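5,10-methylenetetrahydromethanopterin reductase (Methanopyrus kandleri, PDB 1EZW) catalyses the reversible, coenzyme F420-dependent reduction of methylene-tetrahydromethanopterin to methyl-tetrahydromethanopterin, a step in making methane from carbon dioxide. Local coordinates at residues D38-N42 against T102-M106; T66-T70 against M95-D99; A91-G96 against I171-G176; I114-E120 against G151-K155; K184-A190 against G213-R219. One frame throughout, in Å; residues are numbered along the deposited sequence.

Contact 1 (D38-N42 against T102-M106); sequences DHYNN and TFDKM
Y40 turns its CG between its own backbone N and carbonyl carbon (chi1 82°), and this carries the ring over to residues 102-106 of helix 100-106, where T102, K105 and M106 receive it. T102 places its methyl opposite its backbone N, so that CG2 points at the ring, while OG1, beside its own backbone N, is left facing H39. The methyl comes in at the ring edge, near the plane, with CG2 3.7 Å from Y40 CD2. M106 CG approaches the same ring carbon obliquely, 3.4 Å from Y40 CD2. Its sulfur makes an oblique Met-aromatic contact, SD lying 5.0 Å from the ring centroid. At the far end of the ring, K105 passes across with its extended chain, CD 3.4 Å from Y40 OH. The hydroxyl itself hydrogen-bonds to the carbonyl of D160 in the second subunit, and K105 NZ makes a salt bridge to the carboxylate of that residue. With a leucine in place of Y40, the D160 carbonyl would probably lose this partner and a gap would open between T102 and M106. In the H39 conformer given, T102 OG1 lies over the centre of the imidazole, 3.4 Å above its plane. H39 has a second conformer, so this contact is less certain. T102 OG1 is hydrogen-bonded to D99. The 38-42 backbone is held by N42 N to H39 O, 3.0 Å. This is a type I beta turn after strand 33-36, packed on helix 100-106 of a TIM barrel and covered in part by the second subunit.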
# COMPACT_ATOMS: atom_id res chain seq x y z
N ASP A 38 -8.15 8.20 -18.93
CA ASP A 38 -8.73 9.24 -18.09
C ASP A 38 -10.11 9.65 -18.56
O ASP A 38 -10.22 10.54 -19.42
CB ASP A 38 -7.76 10.46 -18.06
CG ASP A 38 -8.37 11.69 -17.41
OD1 ASP A 38 -9.14 11.49 -16.45
OD2 ASP A 38 -8.08 12.83 -17.85
N HIS A 39 -11.16 8.99 -18.05
CA HIS A 39 -12.56 9.31 -18.43
C HIS A 39 -13.34 9.44 -17.12
O HIS A 39 -13.27 8.53 -16.30
CB HIS A 39 -13.18 8.18 -19.27
CG HIS A 39 -12.63 8.11 -20.67
ND1 HIS A 39 -13.00 7.13 -21.56
CD2 HIS A 39 -11.74 8.90 -21.32
CE1 HIS A 39 -12.37 7.32 -22.71
NE2 HIS A 39 -11.60 8.39 -22.58
N TYR A 40 -14.11 10.53 -16.97
CA TYR A 40 -14.84 10.79 -15.73
C TYR A 40 -15.76 9.64 -15.32
O TYR A 40 -16.06 9.46 -14.13
CB TYR A 40 -15.68 12.09 -15.87
CG TYR A 40 -16.98 11.80 -16.59
CD1 TYR A 40 -18.10 11.34 -15.88
CD2 TYR A 40 -17.02 11.73 -18.00
CE1 TYR A 40 -19.21 10.79 -16.52
CE2 TYR A 40 -18.13 11.17 -18.66
CZ TYR A 40 -19.20 10.69 -17.93
OH TYR A 40 -20.23 10.02 -18.56
N ASN A 41 -16.22 8.84 -16.30
CA ASN A 41 -17.17 7.80 -15.94
C ASN A 41 -16.55 6.60 -15.25
O ASN A 41 -17.25 5.78 -14.68
CB ASN A 41 -17.96 7.32 -17.18
CG ASN A 41 -17.06 6.94 -18.34
OD1 ASN A 41 -16.25 7.72 -18.78
ND2 ASN A 41 -17.24 5.74 -18.85
N ASN A 42 -15.23 6.51 -15.29
CA ASN A 42 -14.54 5.37 -14.69
C ASN A 42 -13.83 5.83 -13.44
O ASN A 42 -13.97 6.99 -13.05
CB ASN A 42 -13.54 4.82 -15.70
CG ASN A 42 -14.25 4.20 -16.89
OD1 ASN A 42 -15.24 3.50 -16.71
ND2 ASN A 42 -13.75 4.43 -18.09
N THR A 102 -16.67 11.00 -24.78
CA THR A 102 -16.64 11.44 -23.38
C THR A 102 -16.97 12.92 -23.21
O THR A 102 -17.75 13.27 -22.32
CB THR A 102 -15.26 11.13 -22.74
OG1 THR A 102 -14.95 9.75 -22.96
CG2 THR A 102 -15.32 11.37 -21.21
N PHE A 103 -16.41 13.79 -24.05
CA PHE A 103 -16.73 15.21 -23.94
C PHE A 103 -18.21 15.49 -24.19
O PHE A 103 -18.82 16.29 -23.48
CB PHE A 103 -15.82 16.04 -24.86
CG PHE A 103 -14.50 16.39 -24.24
CD1 PHE A 103 -13.85 15.51 -23.34
CD2 PHE A 103 -13.87 17.59 -24.56
CE1 PHE A 103 -12.61 15.83 -22.79
CE2 PHE A 103 -12.63 17.92 -24.01
CZ PHE A 103 -11.99 17.04 -23.13
N ASP A 104 -18.83 14.78 -25.15
CA ASP A 104 -20.27 15.01 -25.34
C ASP A 104 -21.05 14.70 -24.04
O ASP A 104 -21.96 15.45 -23.63
CB ASP A 104 -20.83 14.15 -26.49
CG ASP A 104 -20.38 14.66 -27.87
OD1 ASP A 104 -19.95 15.81 -27.98
OD2 ASP A 104 -20.50 13.88 -28.85
N LYS A 105 -20.67 13.60 -23.39
CA LYS A 105 -21.34 13.20 -22.16
C LYS A 105 -21.13 14.27 -21.10
O LYS A 105 -22.04 14.59 -20.36
CB LYS A 105 -20.81 11.86 -21.63
CG LYS A 105 -21.23 10.63 -22.45
CD LYS A 105 -20.44 9.43 -21.92
CE LYS A 105 -20.65 8.15 -22.72
NZ LYS A 105 -19.64 7.14 -22.22
N MET A 106 -19.92 14.82 -21.02
CA MET A 106 -19.61 15.83 -20.00
C MET A 106 -20.28 17.17 -20.25
O MET A 106 -20.48 17.93 -19.32
CB MET A 106 -18.11 16.06 -19.90
CG MET A 106 -17.34 14.82 -19.50
SD MET A 106 -15.59 15.13 -19.27
CE MET A 106 -15.63 15.86 -17.56

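Contact 2 (T66-T70 against M95-D99); sequences TNPYT and MGPGD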
# COMPACT_ATOMS: atom_id res chain seq x y z
N THR A 66 -4.62 11.83 -20.81
CA THR A 66 -5.44 12.83 -20.18
C THR A 66 -5.59 13.98 -21.16
O THR A 66 -5.31 13.80 -22.33
CB THR A 66 -4.90 13.22 -18.79
OG1 THR A 66 -5.83 14.16 -18.20
CG2 THR A 66 -3.49 13.82 -18.86
N ASN A 67 -6.04 15.14 -20.71
CA ASN A 67 -6.27 16.24 -21.68
C ASN A 67 -6.10 17.59 -21.02
O ASN A 67 -6.02 17.70 -19.80
CB ASN A 67 -7.71 16.12 -22.27
CG ASN A 67 -8.78 16.19 -21.19
OD1 ASN A 67 -9.27 15.15 -20.69
ND2 ASN A 67 -9.14 17.40 -20.80
N PRO A 68 -6.04 18.66 -21.81
CA PRO A 68 -5.86 20.03 -21.25
C PRO A 68 -7.08 20.69 -20.64
O PRO A 68 -6.94 21.74 -20.01
CB PRO A 68 -5.47 20.86 -22.49
CG PRO A 68 -5.05 19.81 -23.53
CD PRO A 68 -5.99 18.68 -23.29
N TYR A 69 -8.25 20.10 -20.83
CA TYR A 69 -9.51 20.76 -20.51
C TYR A 69 -10.25 20.49 -19.24
O TYR A 69 -10.80 21.41 -18.64
CB TYR A 69 -10.50 20.52 -21.66
CG TYR A 69 -9.90 20.82 -23.03
CD1 TYR A 69 -9.56 19.77 -23.89
CD2 TYR A 69 -9.56 22.13 -23.40
CE1 TYR A 69 -8.90 20.01 -25.09
CE2 TYR A 69 -8.87 22.38 -24.63
CZ TYR A 69 -8.55 21.30 -25.46
OH TYR A 69 -7.88 21.49 -26.68
N THR A 70 -10.33 19.22 -18.85
CA THR A 70 -11.15 18.91 -17.69
C THR A 70 -10.50 19.24 -16.35
O THR A 70 -11.17 19.13 -15.32
CB THR A 70 -11.55 17.44 -17.69
OG1 THR A 70 -10.35 16.66 -17.56
CG2 THR A 70 -12.32 17.06 -19.04
N MET A 95 -0.80 12.73 -23.11
CA MET A 95 -1.67 13.90 -23.23
C MET A 95 -2.31 13.93 -24.61
O MET A 95 -1.64 13.76 -25.60
CB MET A 95 -0.79 15.15 -23.04
CG MET A 95 -1.55 16.47 -23.15
SD MET A 95 -2.76 16.72 -21.84
CE MET A 95 -1.69 16.80 -20.43
N GLY A 96 -3.61 14.13 -24.65
CA GLY A 96 -4.33 14.21 -25.92
C GLY A 96 -5.31 15.36 -25.88
O GLY A 96 -5.36 16.11 -24.91
N PRO A 97 -6.13 15.51 -26.91
CA PRO A 97 -7.11 16.59 -27.01
C PRO A 97 -8.49 16.35 -26.45
O PRO A 97 -9.40 17.14 -26.68
CB PRO A 97 -7.17 16.81 -28.51
CG PRO A 97 -7.23 15.37 -29.00
CD PRO A 97 -6.12 14.68 -28.13
N GLY A 98 -8.66 15.27 -25.68
CA GLY A 98 -9.99 14.94 -25.20
C GLY A 98 -10.55 13.92 -26.21
O GLY A 98 -9.84 13.51 -27.12
N ASP A 99 -11.79 13.48 -26.05
CA ASP A 99 -12.38 12.53 -26.98
C ASP A 99 -13.84 12.87 -27.09
O ASP A 99 -14.47 13.29 -26.12
CB ASP A 99 -12.15 11.06 -26.54
CG ASP A 99 -12.77 10.74 -25.19
OD1 ASP A 99 -13.82 10.07 -25.17
OD2 ASP A 99 -12.22 11.20 -24.16
O HOH W 1 -7.22 13.10 -24.55
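M95 meets T66, N67 and P68 because its chain folds back. CG starts anti to the backbone N (chi1 179°), then bends at chi2 and chi3. The bends lay SD against the other backbone, 3.5 Å from N67 CA. They also bring the methyl CE to 3.8 Å from T66 CG2. T66 OG1 bonds instead to D38. P68 CD touches M95 SD (4.0 Å) and the G96 carbonyl oxygen. T66 and M95 form a single backbone bridge; across it G96 N donates to T66 O, 2.9 Å. The bridge lies where strands 60-63 and 93-95 end, and these strands are neighbours in the closed TIM barrel. Both segments are therefore loops at the C-terminal rim of the barrel, the end that carries the active site in this fold. A water donates to T66 O and accepts from G98 N; its oxygen lies 2.8 Å from G98 N. G98 has a positive phi that would jam a CB against the preceding carbonyl. Y69 turns one ring face to its neighbour P68, whose CB sits over the centre. The ring edge meets the other loop, CE1 lying 3.3 Å from P97 O. D99 caps the start of helix 100-106.

Contact 3 (A91-G96 against I171-G176); sequences AIIGMG and IPFYMG
F173 lies obliquely across I93 and M95, and the three side chains share one face of the sheet. With CG opposite its backbone N (chi1 -175°), F173 extends its ring toward strand 93-95. Its near side meets I93, CD1 standing 3.8 Å from I93 CG2. The far end reaches M95, CZ being 3.8 Å from M95 CB. I93 presents its other branch to I171, and these two side chains meet at about a right angle, I93 CG1 3.9 Å from I171 CG2. This face is covered by helices: I138 and Y139 of helix 127-142 and I80 of helix 73-86 pack on I93. On the reverse face stands Y174, beside G94, which adds no side chain. Its ring makes an edge-to-face contact with W35, and its hydroxyl bonds to D225. I92 CG2 meets the P172 ring, and its side chain packs on Y33 and W35.

The backbones run parallel, the strand axes 26° apart. Four bonds alternate along them. I93 N reaches P172 O at 3.0 Å, nearly straight onto the carbonyl. Y174 N then bonds to I93 O, and M95 N to Y174 O. Last, G176 N meets M95 O at 2.8 Å from above the carbonyl plane. The pairing continues on both sides: G94 bonds to T66, just past strand 60-63, and M175 to G192, at the start of strand 192-196. Parallel strands with helices packed on the outer face are characteristic of the TIM barrel; these are its fourth and fifth strands.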
# COMPACT_ATOMS: atom_id res chain seq x y z
N ALA A 91 6.78 7.93 -13.19
CA ALA A 91 5.69 8.53 -13.92
C ALA A 91 5.97 8.78 -15.39
O ALA A 91 7.12 9.03 -15.77
CB ALA A 91 5.27 9.86 -13.26
N ILE A 92 4.91 8.74 -16.16
CA ILE A 92 4.94 9.09 -17.60
C ILE A 92 3.68 9.92 -17.84
O ILE A 92 2.67 9.81 -17.12
CB ILE A 92 4.95 7.84 -18.52
CG1 ILE A 92 3.70 6.98 -18.28
CG2 ILE A 92 6.25 7.07 -18.31
CD1 ILE A 92 3.70 5.58 -18.97
N ILE A 93 3.70 10.77 -18.87
CA ILE A 93 2.52 11.57 -19.17
C ILE A 93 1.99 11.19 -20.56
O ILE A 93 2.79 11.12 -21.50
CB ILE A 93 2.90 13.07 -19.26
CG1 ILE A 93 3.43 13.57 -17.93
CG2 ILE A 93 1.67 13.88 -19.74
CD1 ILE A 93 4.20 14.91 -18.04
N GLY A 94 0.67 10.94 -20.67
CA GLY A 94 0.01 10.69 -21.95
C GLY A 94 -0.96 11.87 -22.09
O GLY A 94 -1.85 12.02 -21.29
N MET A 95 -0.80 12.73 -23.11
CA MET A 95 -1.67 13.90 -23.23
C MET A 95 -2.31 13.93 -24.61
O MET A 95 -1.64 13.76 -25.60
CB MET A 95 -0.79 15.15 -23.04
CG MET A 95 -1.55 16.47 -23.15
SD MET A 95 -2.76 16.72 -21.84
CE MET A 95 -1.69 16.80 -20.43
N GLY A 96 -3.61 14.13 -24.65
CA GLY A 96 -4.33 14.21 -25.92
C GLY A 96 -5.31 15.36 -25.88
O GLY A 96 -5.36 16.11 -24.91
N ILE A 171 10.70 13.31 -16.82
CA ILE A 171 9.44 12.57 -17.03
C ILE A 171 9.09 12.64 -18.51
O ILE A 171 9.08 13.72 -19.10
CB ILE A 171 8.27 13.20 -16.21
CG1 ILE A 171 8.57 13.02 -14.73
CG2 ILE A 171 6.93 12.51 -16.57
CD1 ILE A 171 7.45 13.58 -13.79
N PRO A 172 8.85 11.48 -19.14
CA PRO A 172 8.51 11.48 -20.57
C PRO A 172 7.16 12.05 -20.89
O PRO A 172 6.19 11.82 -20.18
CB PRO A 172 8.56 10.00 -20.96
CG PRO A 172 9.30 9.31 -19.85
CD PRO A 172 8.91 10.12 -18.60
N PHE A 173 7.09 12.80 -22.00
CA PHE A 173 5.86 13.39 -22.44
C PHE A 173 5.40 12.70 -23.71
O PHE A 173 6.04 12.82 -24.76
CB PHE A 173 6.07 14.89 -22.75
CG PHE A 173 4.80 15.61 -23.11
CD1 PHE A 173 3.84 15.94 -22.13
CD2 PHE A 173 4.56 16.00 -24.43
CE1 PHE A 173 2.67 16.63 -22.45
CE2 PHE A 173 3.39 16.70 -24.76
CZ PHE A 173 2.44 17.02 -23.79
N TYR A 174 4.31 11.95 -23.64
CA TYR A 174 3.77 11.30 -24.83
C TYR A 174 2.50 12.00 -25.27
O TYR A 174 1.67 12.38 -24.45
CB TYR A 174 3.39 9.82 -24.50
CG TYR A 174 4.56 8.87 -24.43
CD1 TYR A 174 5.55 9.00 -23.46
CD2 TYR A 174 4.67 7.83 -25.36
CE1 TYR A 174 6.63 8.12 -23.40
CE2 TYR A 174 5.75 6.93 -25.32
CZ TYR A 174 6.73 7.09 -24.34
OH TYR A 174 7.83 6.28 -24.23
N MET A 175 2.32 12.19 -26.57
CA MET A 175 1.12 12.82 -27.06
C MET A 175 0.24 11.88 -27.85
O MET A 175 0.73 11.15 -28.71
CB MET A 175 1.50 13.94 -28.02
CG MET A 175 1.65 15.24 -27.39
SD MET A 175 1.90 16.47 -28.76
CE MET A 175 0.72 16.49 -29.54
N GLY A 176 -1.06 11.91 -27.60
CA GLY A 176 -1.95 11.11 -28.41
C GLY A 176 -2.03 11.82 -29.77
O GLY A 176 -2.04 13.05 -29.83

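Contact 4 (I114-E120 against G151-K155); sequences IPIWNPE and GKYVK
N118 reaches across to segment 151-155 with every atom of its side chain. CB lies against two carbonyl oxygens, 3.8 Å from both Y153 O and K152 O. CG stands opposite the backbone N (chi1 -175°), which aims the amide at the far segment, with CG 3.6 Å from K155 CB. OD1 rests on the same methylene. ND2 at the tip makes a weak hydrogen bond to G151 O, 2.9 Å. An alanine here would probably leave the G151 carbonyl without this donor and set the K155 chain free to shift. K155 runs extended past the amide to E120, and its NZ makes a salt bridge to E120 OE2, 3.3 Å, its hydrogen bond weak. The backbones form a single bridge: K155 N donates to W117 O at 3.1 Å, and W117 N gives a weak bond to Y153 O. W117 CB packs on V154 CG2, 3.8 Å. W117 and Y153 (conformer given) lie side by side and both bond to P68 O. The two loops flank helix 127-142, one leading in, one leaving. E133 of that helix accepts from the backbone N of K152, Y153 and V154. P73 of helix 73-86 lies against W117 and V154.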
# COMPACT_ATOMS: atom_id res chain seq x y z
N ILE A 114 -12.22 26.02 -26.50
CA ILE A 114 -12.40 27.05 -25.49
C ILE A 114 -11.08 27.40 -24.80
O ILE A 114 -10.31 26.49 -24.42
CB ILE A 114 -13.36 26.57 -24.38
CG1 ILE A 114 -14.70 26.11 -24.98
CG2 ILE A 114 -13.56 27.68 -23.34
CD1 ILE A 114 -15.59 25.34 -24.02
N PRO A 115 -10.72 28.69 -24.70
CA PRO A 115 -9.47 29.09 -24.02
C PRO A 115 -9.88 29.06 -22.53
O PRO A 115 -9.84 30.07 -21.82
CB PRO A 115 -9.24 30.51 -24.56
CG PRO A 115 -10.65 31.04 -24.66
CD PRO A 115 -11.35 29.87 -25.35
N ILE A 116 -10.26 27.86 -22.07
CA ILE A 116 -10.76 27.66 -20.71
C ILE A 116 -9.97 28.28 -19.58
O ILE A 116 -10.54 28.87 -18.66
CB ILE A 116 -10.94 26.14 -20.38
CG1 ILE A 116 -11.96 25.51 -21.33
CG2 ILE A 116 -11.43 25.97 -18.91
CD1 ILE A 116 -12.25 24.01 -21.07
N TRP A 117 -8.65 28.17 -19.65
CA TRP A 117 -7.81 28.66 -18.56
C TRP A 117 -7.14 30.01 -18.74
O TRP A 117 -6.17 30.34 -18.05
CB TRP A 117 -6.77 27.58 -18.18
CG TRP A 117 -7.39 26.20 -17.94
CD1 TRP A 117 -7.14 25.06 -18.67
CD2 TRP A 117 -8.37 25.83 -16.95
NE1 TRP A 117 -7.91 24.02 -18.20
CE2 TRP A 117 -8.67 24.47 -17.15
CE3 TRP A 117 -9.03 26.53 -15.92
CZ2 TRP A 117 -9.59 23.77 -16.35
CZ3 TRP A 117 -9.96 25.84 -15.12
CH2 TRP A 117 -10.22 24.46 -15.35
N ASN A 118 -7.67 30.80 -19.67
CA ASN A 118 -7.20 32.17 -19.85
C ASN A 118 -8.52 32.97 -19.83
O ASN A 118 -9.11 33.26 -20.87
CB ASN A 118 -6.48 32.35 -21.19
CG ASN A 118 -5.87 33.75 -21.31
OD1 ASN A 118 -6.23 34.63 -20.55
ND2 ASN A 118 -4.97 33.95 -22.26
N PRO A 119 -8.99 33.33 -18.62
CA PRO A 119 -10.23 34.07 -18.37
C PRO A 119 -10.42 35.35 -19.16
O PRO A 119 -11.55 35.71 -19.47
CB PRO A 119 -10.18 34.30 -16.86
CG PRO A 119 -9.48 33.03 -16.39
CD PRO A 119 -8.31 33.06 -17.34
N GLU A 120 -9.34 36.03 -19.49
CA GLU A 120 -9.54 37.26 -20.25
C GLU A 120 -9.60 37.05 -21.75
O GLU A 120 -9.93 37.98 -22.50
CB GLU A 120 -8.48 38.30 -19.89
CG GLU A 120 -7.06 37.80 -19.83
CD GLU A 120 -6.12 38.80 -19.15
OE1 GLU A 120 -5.77 39.82 -19.79
OE2 GLU A 120 -5.76 38.59 -17.97
N GLY A 151 -0.35 32.16 -22.38
CA GLY A 151 -0.56 31.65 -23.73
C GLY A 151 -1.96 32.02 -24.14
O GLY A 151 -2.58 32.88 -23.51
N LYS A 152 -2.47 31.38 -25.19
CA LYS A 152 -3.81 31.62 -25.69
C LYS A 152 -4.85 30.81 -24.94
O LYS A 152 -6.00 31.21 -24.83
CB LYS A 152 -3.96 31.20 -27.17
CG LYS A 152 -2.97 31.79 -28.17
CD LYS A 152 -3.14 31.10 -29.57
CE LYS A 152 -4.33 31.62 -30.44
NZ LYS A 152 -5.76 31.49 -29.97
N TYR A 153 -4.46 29.64 -24.42
CA TYR A 153 -5.41 28.76 -23.73
C TYR A 153 -5.24 28.81 -22.21
O TYR A 153 -6.19 28.59 -21.47
CB TYR A 153 -5.27 27.32 -24.29
CG TYR A 153 -5.21 26.20 -23.25
CD1 TYR A 153 -6.36 25.51 -22.84
CD2 TYR A 153 -3.99 25.86 -22.66
CE1 TYR A 153 -6.29 24.51 -21.86
CE2 TYR A 153 -3.91 24.85 -21.68
CZ TYR A 153 -5.05 24.19 -21.29
OH TYR A 153 -4.94 23.22 -20.30
N VAL A 154 -4.05 29.13 -21.74
CA VAL A 154 -3.86 29.24 -20.30
C VAL A 154 -2.97 30.42 -20.02
O VAL A 154 -1.97 30.65 -20.71
CB VAL A 154 -3.22 27.92 -19.67
CG1 VAL A 154 -1.87 27.59 -20.32
CG2 VAL A 154 -3.04 28.13 -18.18
N LYS A 155 -3.36 31.21 -19.02
CA LYS A 155 -2.56 32.33 -18.56
C LYS A 155 -2.49 32.18 -17.05
O LYS A 155 -3.50 32.20 -16.37
CB LYS A 155 -3.17 33.69 -18.95
CG LYS A 155 -2.33 34.85 -18.38
CD LYS A 155 -2.94 36.23 -18.75
CE LYS A 155 -2.12 37.35 -18.09
NZ LYS A 155 -2.51 38.70 -18.58

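Contact 5 (K184-A190 against G213-R219); sequences KTAGEIA and GAKEAGR
K184, R219 and G213 bury the most surface here, and each does so differently. K184 crosses E216 at about a right angle and forms a salt bridge to it. Its chain is extended until a bend at chi4 (-53°) turns NZ over the carboxylate, which it meets from above the plane. The 2.5 Å between K184 NZ and E216 OE1 is unusually short, so its exact value is doubtful. G213 brings the two helices together without any side chain. Its CA sits 3.4 Å from K184 O, a CA-H...O contact, and a CB would run into that oxygen. G187 matches it on the other helix, with A214 CA 3.2 Å from G187 O. R219 closes the far end. Bent at chi3 (76°), it lays its guanidinium beside the last turn of helix 180-189. NH1 and NH2 both grip A190 O, each at 2.8 Å, and that oxygen lies in the guanidinium plane. NH2 also makes a weak bond to G187 O, 2.9 Å. A positive group at the C-terminal end of a helix is likely to be favourable, since the carbonyls there are partly negative. A217 CB packs on E188 CG, 3.8 Å, while the E188 carboxylate turns to R132 in a salt bridge. R219 is placed by a Schellman motif, in which R219 N bonds to A214 O and G218, with positive phi, is the C-prime residue. Helices 180-189 and 200-216, consecutive around strand 192-196, are part of the outer helical layer of the TIM barrel; here glycines let them come close.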
# COMPACT_ATOMS: atom_id res chain seq x y z
N LYS A 184 2.38 15.74 -36.44
CA LYS A 184 3.53 16.61 -36.65
C LYS A 184 3.94 17.33 -35.33
O LYS A 184 5.12 17.43 -35.00
CB LYS A 184 3.16 17.62 -37.74
CG LYS A 184 4.34 18.34 -38.29
CD LYS A 184 3.89 19.24 -39.47
CE LYS A 184 5.09 19.93 -40.09
NZ LYS A 184 5.84 20.63 -39.03
N THR A 185 2.95 17.79 -34.59
CA THR A 185 3.22 18.46 -33.31
C THR A 185 3.94 17.51 -32.34
O THR A 185 4.86 17.90 -31.63
CB THR A 185 1.90 18.94 -32.67
OG1 THR A 185 1.25 19.84 -33.59
CG2 THR A 185 2.16 19.68 -31.32
N ALA A 186 3.50 16.26 -32.31
CA ALA A 186 4.11 15.28 -31.42
C ALA A 186 5.57 15.04 -31.83
O ALA A 186 6.44 14.94 -31.00
CB ALA A 186 3.28 13.97 -31.46
N GLY A 187 5.86 14.99 -33.14
CA GLY A 187 7.25 14.78 -33.53
C GLY A 187 8.10 15.97 -33.13
O GLY A 187 9.29 15.86 -32.85
N GLU A 188 7.48 17.13 -33.03
CA GLU A 188 8.23 18.31 -32.67
C GLU A 188 8.46 18.46 -31.17
O GLU A 188 9.55 18.83 -30.74
CB GLU A 188 7.53 19.57 -33.19
CG GLU A 188 8.20 20.85 -32.71
CD GLU A 188 7.44 22.12 -33.09
OE1 GLU A 188 7.61 23.12 -32.34
OE2 GLU A 188 6.68 22.12 -34.10
N ILE A 189 7.45 18.13 -30.36
CA ILE A 189 7.57 18.40 -28.94
C ILE A 189 7.48 17.22 -27.98
O ILE A 189 7.69 17.39 -26.78
CB ILE A 189 6.46 19.40 -28.47
CG1 ILE A 189 5.10 18.69 -28.40
CG2 ILE A 189 6.35 20.62 -29.47
CD1 ILE A 189 3.94 19.50 -27.84
N ALA A 190 7.20 16.03 -28.50
CA ALA A 190 7.03 14.90 -27.58
C ALA A 190 8.14 13.87 -27.52
O ALA A 190 8.89 13.68 -28.49
CB ALA A 190 5.70 14.21 -27.90
N GLY A 213 7.75 16.52 -38.25
CA GLY A 213 7.81 17.42 -37.12
C GLY A 213 9.13 17.34 -36.38
O GLY A 213 9.67 18.34 -35.91
N ALA A 214 9.66 16.12 -36.24
CA ALA A 214 10.93 15.93 -35.56
C ALA A 214 12.03 16.73 -36.28
O ALA A 214 12.80 17.44 -35.63
CB ALA A 214 11.29 14.45 -35.50
N LYS A 215 12.07 16.63 -37.60
CA LYS A 215 13.08 17.34 -38.40
C LYS A 215 13.00 18.83 -38.21
O LYS A 215 14.03 19.51 -38.10
CB LYS A 215 12.95 16.97 -39.88
CG LYS A 215 13.36 15.53 -40.18
CD LYS A 215 13.35 15.22 -41.68
CE LYS A 215 13.79 13.77 -41.96
NZ LYS A 215 15.19 13.49 -41.47
N GLU A 216 11.78 19.36 -38.16
CA GLU A 216 11.62 20.79 -37.94
C GLU A 216 12.12 21.22 -36.56
O GLU A 216 12.42 22.40 -36.33
CB GLU A 216 10.17 21.20 -38.17
CG GLU A 216 9.84 21.21 -39.66
CD GLU A 216 8.41 21.62 -39.97
OE1 GLU A 216 7.77 22.25 -39.10
OE2 GLU A 216 7.94 21.34 -41.10
N ALA A 217 12.25 20.28 -35.63
CA ALA A 217 12.73 20.60 -34.30
C ALA A 217 14.19 20.17 -34.16
O ALA A 217 14.75 20.21 -33.08
CB ALA A 217 11.84 19.90 -33.22
N GLY A 218 14.81 19.76 -35.27
CA GLY A 218 16.20 19.33 -35.21
C GLY A 218 16.38 17.99 -34.51
O GLY A 218 17.46 17.69 -33.99
N ARG A 219 15.32 17.18 -34.50
CA ARG A 219 15.37 15.89 -33.83
C ARG A 219 15.38 14.75 -34.82
O ARG A 219 14.90 14.88 -35.94
CB ARG A 219 14.13 15.72 -32.93
CG ARG A 219 13.92 16.86 -31.95
CD ARG A 219 12.56 16.74 -31.26
NE ARG A 219 12.60 15.70 -30.23
CZ ARG A 219 11.52 15.10 -29.74
NH1 ARG A 219 11.66 14.16 -28.80
NH2 ARG A 219 10.32 15.40 -30.22

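In the fold
The five contacts trace one flank of the barrel. Contact 3 joins strands 93-95 and 173-176 near the centre of the chain. Contact 2 shares M95 and G96 with it, in the loops at the strand ends, centres about 11 Å apart. Contact 1, its centre about 11 Å from that of contact 2, packs helix 100-106 and is tied to contact 2 by D38 to T66. Contact 4, its centre about 15 Å from that of contact 2, touches it where P68 O meets W117 NE1. Along the chain, contact 4 is nested within contact 3. Contact 5 comes last, with M175 of contact 3 packed on helix 180-189. Contacts 1, 2 and 4 touch the second subunit, so this side also forms part of the interface.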